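Local coordinates for protein Rik1-associated factor 1 (Schizosaccharomyces pombe, PDB 4O9D) that is a WD-repeat component of the Clr4 methyltransferase complex, which methylates histone H3 to form H3K9me and so helps establish heterochromatin, at residues M241-A250 and Y261-K269; T285-S296 and A342-F351. All blocks are in the same frame, centred on the assembly; numbering follows the deposited sequence.

Contact 1: residues M241-A250 and Y261-K269; sequences MHPSQVGFVA and YYLDTRMYK
The two middle strands of one propeller blade, 247-253 and 258-264, pair here as an antiparallel beta hairpin, with Phe248 across from Leu263 and Ala250 across from Tyr261 as the hydrogen-bonded pairs. In the first pair Leu263 N reaches Phe248 O at 2.7 Å, almost straight down the carbonyl; Phe248 N returns a bond to Leu263 O. Beyond the strand end, Thr265 N donates to Val246 O, coming in 43° out of that carbonyl's plane. The Phe248 ring turns across to strand 258-264 and offers a face to Leu263: with CG placed between the backbone N and the carbonyl carbon (chi1 64°), it meets Leu263 CB, 3.8 Å from the ring centroid in a CH-pi contact. Leu263 CD1 touches Phe248 CE2 at 3.5 Å and continues to Ala250 CB. At the rim of the ring stand Thr265 OG1 and Tyr268 CD1. On the other side of the sheet Tyr262 extends along the strands until its OH lies 3.4 Å from Gly247 CA, where a beta-carbon would clash with it. Asp264 ties down the following turn: OD2 accepts from Arg266 N and Met267 N, while OD1 forms a salt bridge with Arg266 NH2 at 2.8 Å. An Asx turn thus leads out of the hairpin into a G1 bulge at Tyr268 and Lys269, starting the return to the outer strand of a four-stranded, WD40-type blade.

Contact 2: residues T285-S296 and A342-F351; sequences TISNSGILVTSS and AQWQPKGNLF
The indole of Trp344 is sandwiched: Ser287 CA lies 3.4 Å above one face, and on the opposite face Phe351 CD1, from its own segment, sits off-centre. Ser287 CB adds a CH-pi contact, 3.6 Å from the centroid of the six-membered ring. At the edge, NE1 donates to Thr285 OG1 at 2.8 Å, the acceptor only 8° out of the indole plane, while Thr294 CG2 approaches CZ2. The ring of Phe351 in turn has Thr294 CG2 over one of its faces and Ser296 OG, itself hydrogen-bonded to Thr302 OG1, near its rim. Thr285 OG1 also shares a hydrogen bond of 2.7 Å with Thr294 OG1, so the indole N-H is tied to a hydroxyl pair that spans two neighbouring strands. A chi1 of 76° at Thr285 sets OG1 on the side that meets the indole. All this lies between successive blades of the beta propeller, where the two inner strands and connecting turn of WD 2 meet the innermost strand of WD 3 and the start of its second strand, at Phe351. With an alanine in place of Trp344, Thr285 OG1 would probably lose its indole donor and Ser287 and Phe351 the flat group between them. Farther along, the Asn288 amide sits at the mouth of the type II turn from Gln345 to Gly348. Its ND2 donates to Gly348 O at 2.8 Å and nearly straight (174°), with a weak second bond to Gln345 O. A water links Ser289 N to Asn349 OD1, the latter 3.1 Å from it.

How the contacts relate
Contact 1 lies within a single blade, whereas contact 2 crosses from the next blade to the one after it, and the two follow each other in series along the chain. Their centres are about 14 Å apart, yet they touch directly. His242, in the turn opening 241-250, brings NE2 to 3.0 Å from Asn288 O, a probable though weak hydrogen bond, so the same Asn288 that grips 342-351 with its amide meets the preceding blade through its backbone. Nearby, Val249 CG1 packs against Ile286 CG1 at 3.5 Å, and Tyr262 also touches Ile286. The 285-296 segment therefore has a blade on each side, and the two contacts together span three consecutive blades of the propeller.

Contact 1: residues M241-A250 and Y261-K269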
loop_
_atom_site.group_PDB
_atom_site.type_symbol
_atom_site.label_atom_id
_atom_site.label_comp_id
_atom_site.label_asym_id
_atom_site.label_seq_id
_atom_site.Cartn_x
_atom_site.Cartn_y
_atom_site.Cartn_z
ATOM N N MET A 241 -4.532 -9.485 1.070
ATOM C CA MET A 241 -5.750 -10.307 1.050
ATOM C C MET A 241 -6.010 -10.865 -0.376
ATOM O O MET A 241 -6.021 -10.113 -1.363
ATOM C CB MET A 241 -6.956 -9.464 1.526
ATOM C CG MET A 241 -8.305 -10.198 1.473
ATOM S SD MET A 241 -8.463 -11.461 2.783
ATOM C CE MET A 241 -8.604 -10.417 4.246
ATOM N N HIS A 242 -6.201 -12.178 -0.496
ATOM C CA HIS A 242 -6.561 -12.742 -1.793
ATOM C C HIS A 242 -7.885 -12.142 -2.281
ATOM O O HIS A 242 -8.790 -11.853 -1.476
ATOM C CB HIS A 242 -6.611 -14.267 -1.749
ATOM C CG HIS A 242 -6.603 -14.898 -3.098
ATOM N ND1 HIS A 242 -7.748 -15.352 -3.715
ATOM C CD2 HIS A 242 -5.590 -15.134 -3.964
ATOM C CE1 HIS A 242 -7.441 -15.842 -4.904
ATOM N NE2 HIS A 242 -6.138 -15.732 -5.074
ATOM N N PRO A 243 -8.000 -11.923 -3.600
ATOM C CA PRO A 243 -9.216 -11.336 -4.197
ATOM C C PRO A 243 -10.482 -12.161 -3.898
ATOM O O PRO A 243 -11.584 -11.644 -3.997
ATOM C CB PRO A 243 -8.936 -11.396 -5.718
ATOM C CG PRO A 243 -7.466 -11.482 -5.847
ATOM C CD PRO A 243 -6.976 -12.223 -4.624
ATOM N N SER A 244 -10.320 -13.437 -3.571
ATOM C CA SER A 244 -11.460 -14.283 -3.204
ATOM C C SER A 244 -11.804 -14.108 -1.730
ATOM O O SER A 244 -12.828 -14.601 -1.258
ATOM C CB SER A 244 -11.128 -15.743 -3.434
ATOM O OG SER A 244 -10.238 -16.183 -2.416
ATOM N N GLN A 245 -10.921 -13.411 -1.020
ATOM C CA GLN A 245 -11.036 -13.171 0.415
ATOM C C GLN A 245 -11.145 -14.463 1.257
ATOM O O GLN A 245 -11.630 -14.431 2.377
ATOM C CB GLN A 245 -12.203 -12.204 0.676
ATOM C CG GLN A 245 -12.139 -10.917 -0.235
ATOM C CD GLN A 245 -13.312 -9.947 -0.030
ATOM O OE1 GLN A 245 -14.168 -10.155 0.825
ATOM N NE2 GLN A 245 -13.343 -8.876 -0.824
ATOM N N VAL A 246 -10.669 -15.590 0.732
ATOM C CA VAL A 246 -10.632 -16.833 1.520
ATOM C C VAL A 246 -9.425 -16.866 2.462
ATOM O O VAL A 246 -9.370 -17.659 3.411
ATOM C CB VAL A 246 -10.621 -18.106 0.603
ATOM C CG1 VAL A 246 -11.805 -18.072 -0.389
ATOM C CG2 VAL A 246 -9.295 -18.224 -0.147
ATOM N N GLY A 247 -8.447 -16.005 2.213
ATOM C CA GLY A 247 -7.233 -16.015 3.011
ATOM C C GLY A 247 -6.315 -14.844 2.714
ATOM O O GLY A 247 -6.470 -14.153 1.701
ATOM N N PHE A 248 -5.359 -14.611 3.606
ATOM C CA PHE A 248 -4.413 -13.533 3.424
ATOM C C PHE A 248 -3.038 -13.969 3.878
ATOM O O PHE A 248 -2.910 -14.962 4.606
ATOM C CB PHE A 248 -4.868 -12.258 4.151
ATOM C CG PHE A 248 -4.954 -12.382 5.666
ATOM C CD1 PHE A 248 -6.050 -12.973 6.274
ATOM C CD2 PHE A 248 -3.979 -11.817 6.476
ATOM C CE1 PHE A 248 -6.135 -13.075 7.669
ATOM C CE2 PHE A 248 -4.047 -11.904 7.849
ATOM C CZ PHE A 248 -5.136 -12.534 8.455
ATOM N N VAL A 249 -2.012 -13.274 3.395
ATOM C CA VAL A 249 -0.664 -13.516 3.875
ATOM C C VAL A 249 -0.210 -12.294 4.644
ATOM O O VAL A 249 -0.632 -11.180 4.350
ATOM C CB VAL A 249 0.368 -13.794 2.752
ATOM C CG1 VAL A 249 0.174 -15.234 2.153
ATOM C CG2 VAL A 249 0.328 -12.696 1.659
ATOM N N ALA A 250 0.656 -12.529 5.619
ATOM C CA ALA A 250 1.322 -11.479 6.369
ATOM C C ALA A 250 2.791 -11.812 6.449
ATOM O O ALA A 250 3.144 -12.945 6.758
ATOM C CB ALA A 250 0.766 -11.400 7.744
ATOM N N TYR A 261 3.428 -15.731 6.598
ATOM C CA TYR A 261 2.327 -16.553 7.074
ATOM C C TYR A 261 1.148 -16.518 6.133
ATOM O O TYR A 261 0.861 -15.475 5.535
ATOM C CB TYR A 261 1.863 -16.067 8.450
ATOM C CG TYR A 261 2.978 -16.050 9.447
ATOM C CD1 TYR A 261 3.270 -17.177 10.192
ATOM C CD2 TYR A 261 3.743 -14.909 9.644
ATOM C CE1 TYR A 261 4.302 -17.176 11.118
ATOM C CE2 TYR A 261 4.775 -14.885 10.553
ATOM C CZ TYR A 261 5.054 -16.027 11.295
ATOM O OH TYR A 261 6.094 -16.038 12.193
ATOM N N TYR A 262 0.459 -17.656 6.026
ATOM C CA TYR A 262 -0.789 -17.752 5.277
ATOM C C TYR A 262 -1.888 -17.977 6.307
ATOM O O TYR A 262 -1.791 -18.897 7.128
ATOM C CB TYR A 262 -0.801 -18.898 4.227
ATOM C CG TYR A 262 -2.169 -18.983 3.591
ATOM C CD1 TYR A 262 -2.539 -18.099 2.585
ATOM C CD2 TYR A 262 -3.142 -19.861 4.082
ATOM C CE1 TYR A 262 -3.821 -18.117 2.039
ATOM C CE2 TYR A 262 -4.433 -19.890 3.539
ATOM C CZ TYR A 262 -4.760 -19.020 2.509
ATOM O OH TYR A 262 -6.026 -19.028 1.961
ATOM N N LEU A 263 -2.903 -17.117 6.298
ATOM C CA LEU A 263 -3.960 -17.181 7.299
ATOM C C LEU A 263 -5.320 -17.372 6.654
ATOM O O LEU A 263 -5.657 -16.688 5.691
ATOM C CB LEU A 263 -3.974 -15.895 8.155
ATOM C CG LEU A 263 -2.686 -15.610 8.941
ATOM C CD1 LEU A 263 -1.798 -14.581 8.252
ATOM C CD2 LEU A 263 -3.047 -15.137 10.360
ATOM N N ASP A 264 -6.109 -18.293 7.204
ATOM C CA ASP A 264 -7.417 -18.626 6.655
ATOM C C ASP A 264 -8.479 -17.712 7.253
ATOM O O ASP A 264 -8.480 -17.465 8.453
ATOM C CB ASP A 264 -7.744 -20.088 6.974
ATOM C CG ASP A 264 -9.101 -20.512 6.459
ATOM O OD1 ASP A 264 -9.173 -20.915 5.280
ATOM O OD2 ASP A 264 -10.094 -20.448 7.230
ATOM N N THR A 265 -9.389 -17.232 6.409
ATOM C CA THR A 265 -10.430 -16.293 6.811
ATOM C C THR A 265 -11.696 -16.927 7.466
ATOM O O THR A 265 -12.596 -16.216 7.888
ATOM C CB THR A 265 -10.812 -15.422 5.591
ATOM O OG1 THR A 265 -9.808 -14.407 5.408
ATOM C CG2 THR A 265 -12.119 -14.743 5.787
ATOM N N ARG A 266 -11.782 -18.245 7.558
ATOM C CA ARG A 266 -12.917 -18.869 8.258
ATOM C C ARG A 266 -12.523 -19.088 9.709
ATOM O O ARG A 266 -13.192 -18.621 10.640
ATOM C CB ARG A 266 -13.303 -20.208 7.603
ATOM C CG ARG A 266 -13.895 -20.071 6.216
ATOM C CD ARG A 266 -13.833 -21.390 5.453
ATOM N NE ARG A 266 -12.447 -21.741 5.163
ATOM C CZ ARG A 266 -12.000 -22.973 4.934
ATOM N NH1 ARG A 266 -12.830 -24.013 4.961
ATOM N NH2 ARG A 266 -10.711 -23.164 4.675
ATOM N N MET A 267 -11.402 -19.784 9.882
ATOM C CA MET A 267 -10.857 -20.078 11.197
ATOM C C MET A 267 -10.130 -18.863 11.799
ATOM O O MET A 267 -9.944 -18.797 13.000
ATOM C CB MET A 267 -9.874 -21.249 11.086
ATOM C CG MET A 267 -10.421 -22.468 10.329
ATOM S SD MET A 267 -11.971 -23.070 11.040
ATOM C CE MET A 267 -11.349 -24.074 12.395
ATOM N N TYR A 268 -9.737 -17.897 10.966
ATOM C CA TYR A 268 -8.743 -16.896 11.369
ATOM C C TYR A 268 -7.648 -17.577 12.154
ATOM O O TYR A 268 -7.448 -17.310 13.338
ATOM C CB TYR A 268 -9.361 -15.751 12.178
ATOM C CG TYR A 268 -10.149 -14.820 11.295
ATOM C CD1 TYR A 268 -9.501 -13.954 10.430
ATOM C CD2 TYR A 268 -11.538 -14.844 11.291
ATOM C CE1 TYR A 268 -10.221 -13.113 9.602
ATOM C CE2 TYR A 268 -12.259 -14.019 10.466
ATOM C CZ TYR A 268 -11.601 -13.155 9.627
ATOM O OH TYR A 268 -12.324 -12.329 8.798
ATOM N N LYS A 269 -6.944 -18.463 11.471
ATOM C CA LYS A 269 -5.870 -19.223 12.065
ATOM C C LYS A 269 -4.682 -19.218 11.099
ATOM O O LYS A 269 -4.876 -19.141 9.879
ATOM C CB LYS A 269 -6.363 -20.648 12.297
ATOM C CG LYS A 269 -5.301 -21.656 12.704
ATOM C CD LYS A 269 -5.923 -22.730 13.588
ATOM C CE LYS A 269 -5.325 -24.113 13.336
ATOM N NZ LYS A 269 -6.382 -25.178 13.350
HETATM O O HOH W 1 -11.609 -11.926 4.100
#

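Contact 2: residues T285-S296 and A342-F351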
loop_
_atom_site.group_PDB
_atom_site.type_symbol
_atom_site.label_atom_id
_atom_site.label_comp_id
_atom_site.label_asym_id
_atom_site.label_seq_id
_atom_site.Cartn_x
_atom_site.Cartn_y
_atom_site.Cartn_z
ATOM N N THR A 285 2.763 -11.537 -1.280
ATOM C CA THR A 285 1.471 -11.668 -1.972
ATOM C C THR A 285 1.008 -13.120 -2.050
ATOM O O THR A 285 1.713 -14.049 -1.640
ATOM C CB THR A 285 1.477 -11.095 -3.439
ATOM O OG1 THR A 285 2.159 -12.008 -4.313
ATOM C CG2 THR A 285 2.146 -9.722 -3.485
ATOM N N ILE A 286 -0.216 -13.294 -2.528
ATOM C CA ILE A 286 -0.694 -14.602 -2.948
ATOM C C ILE A 286 -1.076 -14.466 -4.406
ATOM O O ILE A 286 -1.696 -13.464 -4.771
ATOM C CB ILE A 286 -1.992 -15.006 -2.219
ATOM C CG1 ILE A 286 -1.805 -15.034 -0.706
ATOM C CG2 ILE A 286 -2.455 -16.365 -2.729
ATOM C CD1 ILE A 286 -3.135 -14.988 0.064
ATOM N N SER A 287 -0.799 -15.478 -5.221
ATOM C CA SER A 287 -1.215 -15.444 -6.626
ATOM C C SER A 287 -2.727 -15.377 -6.776
ATOM O O SER A 287 -3.468 -15.743 -5.867
ATOM C CB SER A 287 -0.680 -16.667 -7.409
ATOM O OG SER A 287 -1.251 -17.880 -6.932
ATOM N N ASN A 288 -3.189 -14.880 -7.927
ATOM C CA ASN A 288 -4.610 -14.901 -8.229
ATOM C C ASN A 288 -5.170 -16.324 -8.243
ATOM O O ASN A 288 -6.334 -16.518 -7.912
ATOM C CB ASN A 288 -4.909 -14.207 -9.559
ATOM C CG ASN A 288 -4.680 -12.692 -9.495
ATOM O OD1 ASN A 288 -4.729 -12.081 -8.414
ATOM N ND2 ASN A 288 -4.427 -12.082 -10.656
ATOM N N SER A 289 -4.351 -17.300 -8.633
ATOM C CA SER A 289 -4.756 -18.714 -8.636
ATOM C C SER A 289 -4.985 -19.221 -7.211
ATOM O O SER A 289 -5.713 -20.197 -6.999
ATOM C CB SER A 289 -3.672 -19.568 -9.302
ATOM O OG SER A 289 -2.443 -19.470 -8.597
ATOM N N GLY A 290 -4.362 -18.543 -6.242
ATOM C CA GLY A 290 -4.562 -18.815 -4.829
ATOM C C GLY A 290 -3.540 -19.774 -4.264
ATOM O O GLY A 290 -3.551 -20.055 -3.063
ATOM N N ILE A 291 -2.661 -20.284 -5.133
ATOM C CA ILE A 291 -1.740 -21.360 -4.787
ATOM C C ILE A 291 -0.292 -20.924 -4.550
ATOM O O ILE A 291 0.464 -21.633 -3.893
ATOM C CB ILE A 291 -1.698 -22.418 -5.906
ATOM C CG1 ILE A 291 -3.067 -23.048 -6.099
ATOM C CG2 ILE A 291 -0.704 -23.515 -5.558
ATOM C CD1 ILE A 291 -3.589 -23.743 -4.868
ATOM N N LEU A 292 0.125 -19.790 -5.102
ATOM C CA LEU A 292 1.510 -19.377 -4.909
ATOM C C LEU A 292 1.578 -18.227 -3.917
ATOM O O LEU A 292 0.664 -17.409 -3.831
ATOM C CB LEU A 292 2.176 -18.964 -6.225
ATOM C CG LEU A 292 2.106 -19.982 -7.377
ATOM C CD1 LEU A 292 2.758 -19.413 -8.623
ATOM C CD2 LEU A 292 2.767 -21.312 -7.006
ATOM N N VAL A 293 2.707 -18.175 -3.221
ATOM C CA VAL A 293 3.002 -17.170 -2.237
ATOM C C VAL A 293 4.363 -16.573 -2.573
ATOM O O VAL A 293 5.268 -17.288 -3.029
ATOM C CB VAL A 293 3.027 -17.824 -0.855
ATOM C CG1 VAL A 293 3.541 -16.842 0.183
ATOM C CG2 VAL A 293 1.627 -18.385 -0.536
ATOM N N THR A 294 4.503 -15.257 -2.389
ATOM C CA THR A 294 5.737 -14.565 -2.773
ATOM C C THR A 294 6.251 -13.701 -1.638
ATOM O O THR A 294 5.491 -13.273 -0.786
ATOM C CB THR A 294 5.508 -13.646 -4.005
ATOM O OG1 THR A 294 4.767 -12.470 -3.616
ATOM C CG2 THR A 294 4.762 -14.389 -5.085
ATOM N N SER A 295 7.548 -13.420 -1.662
ATOM C CA SER A 295 8.184 -12.549 -0.678
ATOM C C SER A 295 9.252 -11.702 -1.385
ATOM O O SER A 295 10.274 -12.242 -1.852
ATOM C CB SER A 295 8.852 -13.403 0.406
ATOM O OG SER A 295 9.622 -12.594 1.276
ATOM N N SER A 296 9.015 -10.398 -1.499
ATOM C CA SER A 296 9.949 -9.525 -2.212
ATOM C C SER A 296 10.697 -8.672 -1.210
ATOM O O SER A 296 10.097 -8.041 -0.318
ATOM C CB SER A 296 9.245 -8.612 -3.228
ATOM O OG SER A 296 8.354 -9.308 -4.081
ATOM N N ALA A 342 5.239 -5.025 -6.253
ATOM C CA ALA A 342 4.998 -6.449 -6.431
ATOM C C ALA A 342 3.496 -6.708 -6.497
ATOM O O ALA A 342 2.821 -6.634 -5.479
ATOM C CB ALA A 342 5.636 -7.253 -5.288
ATOM N N GLN A 343 2.985 -7.001 -7.693
ATOM C CA GLN A 343 1.539 -7.160 -7.885
ATOM C C GLN A 343 1.236 -8.154 -8.976
ATOM O O GLN A 343 1.940 -8.218 -10.000
ATOM C CB GLN A 343 0.881 -5.817 -8.279
ATOM C CG GLN A 343 0.779 -4.795 -7.150
ATOM C CD GLN A 343 -0.206 -3.668 -7.455
ATOM O OE1 GLN A 343 -0.711 -3.545 -8.574
ATOM N NE2 GLN A 343 -0.487 -2.841 -6.446
ATOM N N TRP A 344 0.157 -8.890 -8.777
ATOM C CA TRP A 344 -0.424 -9.698 -9.831
ATOM C C TRP A 344 -1.334 -8.861 -10.712
ATOM O O TRP A 344 -2.137 -8.045 -10.240
ATOM C CB TRP A 344 -1.176 -10.885 -9.236
ATOM C CG TRP A 344 -0.225 -11.782 -8.466
ATOM C CD1 TRP A 344 0.196 -11.614 -7.176
ATOM C CD2 TRP A 344 0.433 -12.956 -8.955
ATOM N NE1 TRP A 344 1.065 -12.631 -6.822
ATOM C CE2 TRP A 344 1.233 -13.457 -7.902
ATOM C CE3 TRP A 344 0.431 -13.632 -10.187
ATOM C CZ2 TRP A 344 2.010 -14.596 -8.042
ATOM C CZ3 TRP A 344 1.191 -14.775 -10.314
ATOM C CH2 TRP A 344 1.978 -15.244 -9.263
ATOM N N GLN A 345 -1.136 -9.027 -12.013
ATOM C CA GLN A 345 -1.993 -8.434 -13.025
ATOM C C GLN A 345 -3.455 -8.663 -12.662
ATOM O O GLN A 345 -3.904 -9.805 -12.589
ATOM C CB GLN A 345 -1.692 -9.112 -14.371
ATOM C CG GLN A 345 -2.840 -9.051 -15.372
ATOM C CD GLN A 345 -2.631 -7.970 -16.401
ATOM O OE1 GLN A 345 -1.779 -8.090 -17.280
ATOM N NE2 GLN A 345 -3.394 -6.889 -16.286
ATOM N N PRO A 346 -4.216 -7.584 -12.444
ATOM C CA PRO A 346 -5.603 -7.904 -12.117
ATOM C C PRO A 346 -6.266 -8.645 -13.275
ATOM O O PRO A 346 -5.987 -8.352 -14.444
ATOM C CB PRO A 346 -6.237 -6.531 -11.867
ATOM C CG PRO A 346 -5.074 -5.637 -11.529
ATOM C CD PRO A 346 -3.958 -6.139 -12.430
ATOM N N LYS A 347 -7.093 -9.630 -12.943
ATOM C CA LYS A 347 -7.868 -10.352 -13.938
ATOM C C LYS A 347 -6.999 -11.320 -14.766
ATOM O O LYS A 347 -7.520 -12.015 -15.629
ATOM C CB LYS A 347 -8.593 -9.353 -14.852
ATOM C CG LYS A 347 -9.474 -8.352 -14.083
ATOM C CD LYS A 347 -9.496 -6.974 -14.735
ATOM C CE LYS A 347 -10.160 -7.014 -16.101
ATOM N NZ LYS A 347 -11.062 -5.837 -16.324
ATOM N N GLY A 348 -5.698 -11.390 -14.468
ATOM C CA GLY A 348 -4.774 -12.241 -15.201
ATOM C C GLY A 348 -3.973 -13.184 -14.310
ATOM O O GLY A 348 -4.328 -13.409 -13.149
ATOM N N ASN A 349 -2.891 -13.734 -14.857
ATOM C CA ASN A 349 -2.013 -14.629 -14.103
ATOM C C ASN A 349 -0.535 -14.229 -14.097
ATOM O O ASN A 349 0.300 -14.916 -13.518
ATOM C CB ASN A 349 -2.191 -16.062 -14.598
ATOM C CG ASN A 349 -3.534 -16.644 -14.203
ATOM O OD1 ASN A 349 -3.905 -16.650 -13.018
ATOM N ND2 ASN A 349 -4.286 -17.105 -15.191
ATOM N N LEU A 350 -0.206 -13.096 -14.690
ATOM C CA LEU A 350 1.182 -12.643 -14.672
ATOM C C LEU A 350 1.526 -11.882 -13.381
ATOM O O LEU A 350 0.677 -11.196 -12.800
ATOM C CB LEU A 350 1.463 -11.746 -15.875
ATOM C CG LEU A 350 1.450 -12.476 -17.218
ATOM C CD1 LEU A 350 1.723 -11.531 -18.357
ATOM C CD2 LEU A 350 2.460 -13.617 -17.221
ATOM N N PHE A 351 2.779 -12.004 -12.956
ATOM C CA PHE A 351 3.275 -11.325 -11.763
ATOM C C PHE A 351 4.215 -10.218 -12.238
ATOM O O PHE A 351 4.944 -10.382 -13.226
ATOM C CB PHE A 351 4.000 -12.340 -10.863
ATOM C CG PHE A 351 4.508 -11.772 -9.546
ATOM C CD1 PHE A 351 3.635 -11.181 -8.633
ATOM C CD2 PHE A 351 5.849 -11.893 -9.202
ATOM C CE1 PHE A 351 4.110 -10.682 -7.429
ATOM C CE2 PHE A 351 6.333 -11.426 -7.984
ATOM C CZ PHE A 351 5.453 -10.808 -7.088
HETATM O O HOH W 2 -1.954 -16.373 -10.653
#